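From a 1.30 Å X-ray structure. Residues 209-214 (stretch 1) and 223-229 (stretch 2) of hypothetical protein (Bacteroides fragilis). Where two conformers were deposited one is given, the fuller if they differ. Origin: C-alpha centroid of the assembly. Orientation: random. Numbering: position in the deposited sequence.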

# COMPACT_ATOMS: atom_id res chain seq x y z
N THR A 209 10.44 -7.38 12.02
CA THR A 209 11.15 -6.15 11.98
C THR A 209 10.15 -5.01 11.77
O THR A 209 9.31 -5.10 10.87
N MSE A 210 10.30 -3.92 12.50
CA MSE A 210 9.46 -2.73 12.41
C MSE A 210 10.21 -1.63 11.72
O MSE A 210 10.70 -0.69 12.35
N TYR A 211 10.33 -1.75 10.40
CA TYR A 211 11.01 -0.76 9.59
C TYR A 211 10.24 0.51 9.54
O TYR A 211 9.03 0.49 9.30
N ARG A 212 10.94 1.63 9.67
CA ARG A 212 10.36 2.97 9.61
C ARG A 212 10.76 3.64 8.32
O ARG A 212 11.91 3.57 7.91
N LEU A 213 9.80 4.24 7.64
CA LEU A 213 10.00 4.76 6.31
C LEU A 213 10.68 6.12 6.40
O LEU A 213 10.19 7.01 7.07
N PRO A 214 11.81 6.30 5.71
CA PRO A 214 12.47 7.60 5.76
C PRO A 214 11.75 8.69 5.00
O PRO A 214 11.92 9.88 5.33
N ASN A 223 3.79 10.09 8.77
CA ASN A 223 4.54 9.52 9.87
C ASN A 223 4.17 8.04 10.10
O ASN A 223 3.25 7.51 9.46
N MSE A 224 4.88 7.40 11.02
CA MSE A 224 4.63 6.02 11.26
C MSE A 224 3.31 5.78 12.00
O MSE A 224 2.68 4.74 11.80
N LYS A 225 2.87 6.72 12.80
CA LYS A 225 1.62 6.60 13.48
C LYS A 225 0.48 6.45 12.46
O LYS A 225 -0.40 5.58 12.59
N ALA A 226 0.51 7.30 11.44
CA ALA A 226 -0.50 7.26 10.38
C ALA A 226 -0.43 5.90 9.68
O ALA A 226 -1.44 5.30 9.37
N ILE A 227 0.78 5.42 9.39
CA ILE A 227 0.97 4.14 8.66
C ILE A 227 0.45 2.98 9.50
O ILE A 227 -0.12 2.04 8.96
N TYR A 228 0.68 3.01 10.80
CA TYR A 228 0.18 1.95 11.64
C TYR A 228 -1.32 1.97 11.86
O TYR A 228 -1.95 0.93 12.03
N LEU A 229 -1.90 3.17 11.91
CA LEU A 229 -3.34 3.34 12.04
C LEU A 229 -4.13 3.16 10.75
O LEU A 229 -5.31 2.86 10.78

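An extended segment can pack against a helix without sharing a single direct hydrogen bond with it, provided that flexible side chains fill the gap, and a water can join polar groups across it. Residues 209-214, which form no regular helix or strand, and the helix 224-229 illustrate the principle, burying 318 Å² between them.

The helix begins with a cap: Asn-223, chi1 p, points away from the other stretch and accepts from Ala-226, OD1 to N 2.9 Å. Near the start of the helix, Met-224, Ile-227 and Tyr-228 point toward the other stretch. Met-224, a selenomethionine, has more area covered by the other stretch than any other residue here. Its m, m, m rotamer curls the side chain along the other stretch: CG lies over one face of the Arg-212 guanidinium, 3.6 Å from CZ, SE approaches Leu-213 N at 3.5 Å, and CE reaches Tyr-211 O at 3.6 Å. Leu-213 N, buried here, has no hydrogen-bonding partner in the model.

Leu-213 points toward the helix. With chi1 m and chi2 p, it brings CD2 to 3.8 Å from CD1 of Ile-227, whose m, t conformation extends that methyl to the meeting point. Arg-212 leaves its backbone sideways; chi1 m and chi2 t run the chain alongside Met-224, and chi3 p and chi4 of 91° place the guanidinium with one face over Met-224 CG. NH1, hydrogen-bonded elsewhere in the structure, lies at the edge of the Tyr-228 ring, 4.3 Å from CE2.

Selenomethionine Met-210 also starts sideways, but its own m, m, m fold returns CE to 3.7 Å from Tyr-228 CE1. Tyr-228, chi1 m, sends its hydroxyl to the polar link. Tyr-211 points its side chain away, yet its carbonyl faces inward: water 1 accepts from Tyr-228 OH at 2.6 Å and donates to Tyr-211 O at 2.8 Å, bridging atoms 4.3 Å apart.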

# COMPACT_ATOMS: atom_id res chain seq x y z
CB THR A 209 12.13 -6.13 10.83
OG1 THR A 209 13.01 -7.24 10.93
CG2 THR A 209 12.94 -4.80 10.74
CB MSE A 210 8.99 -2.30 13.80
CG MSE A 210 8.33 -3.44 14.58
SE MSE A 210 6.84 -4.32 13.71
CE MSE A 210 5.64 -2.80 13.56
CB TYR A 211 11.24 -1.30 8.21
CG TYR A 211 11.93 -0.36 7.24
CD1 TYR A 211 13.30 -0.17 7.24
CD2 TYR A 211 11.20 0.29 6.26
CE1 TYR A 211 13.89 0.64 6.30
CE2 TYR A 211 11.78 1.08 5.31
CZ TYR A 211 13.15 1.23 5.32
OH TYR A 211 13.70 2.05 4.34
CB ARG A 212 10.83 3.79 10.81
CG ARG A 212 10.30 3.23 12.09
CD ARG A 212 10.65 4.00 13.31
NE ARG A 212 9.93 5.20 13.54
CZ ARG A 212 8.81 5.28 14.25
NH1 ARG A 212 8.21 4.22 14.75
NH2 ARG A 212 8.31 6.46 14.45
CB LEU A 213 8.65 4.94 5.62
CG LEU A 213 8.08 3.69 4.98
CD1 LEU A 213 7.97 2.47 5.79
CD2 LEU A 213 6.80 4.00 4.29
CB PRO A 214 13.84 7.30 5.12
CG PRO A 214 13.57 6.09 4.17
CD PRO A 214 12.59 5.28 4.94
CB ASN A 223 4.42 10.37 11.14
CG ASN A 223 3.01 10.43 11.68
OD1 ASN A 223 2.19 9.63 11.31
ND2 ASN A 223 2.73 11.38 12.52
CB MSE A 224 5.80 5.33 11.96
CG MSE A 224 7.07 5.28 11.08
SE MSE A 224 6.77 4.45 9.38
CE MSE A 224 6.27 2.70 10.01
CB LYS A 225 1.35 7.81 14.39
CG LYS A 225 0.38 7.55 15.49
CD LYS A 225 1.03 6.75 16.64
CE LYS A 225 2.00 7.56 17.48
NZ LYS A 225 2.72 6.59 18.33
CB ALA A 226 -0.25 8.39 9.39
CB ILE A 227 2.45 3.99 8.23
CG1 ILE A 227 2.71 5.01 7.11
CG2 ILE A 227 2.76 2.53 7.78
CD1 ILE A 227 4.11 5.19 6.73
CB TYR A 228 0.91 1.91 12.98
CG TYR A 228 2.40 1.63 12.89
CD1 TYR A 228 2.90 0.59 12.07
CD2 TYR A 228 3.30 2.28 13.68
CE1 TYR A 228 4.24 0.28 12.01
CE2 TYR A 228 4.67 1.98 13.64
CZ TYR A 228 5.16 0.99 12.82
OH TYR A 228 6.49 0.70 12.79
CB LEU A 229 -3.65 4.72 12.67
CG LEU A 229 -3.41 4.82 14.17
CD1 LEU A 229 -3.47 6.29 14.60
CD2 LEU A 229 -4.42 3.98 14.93
O HOH W 1 7.21 -0.94 10.84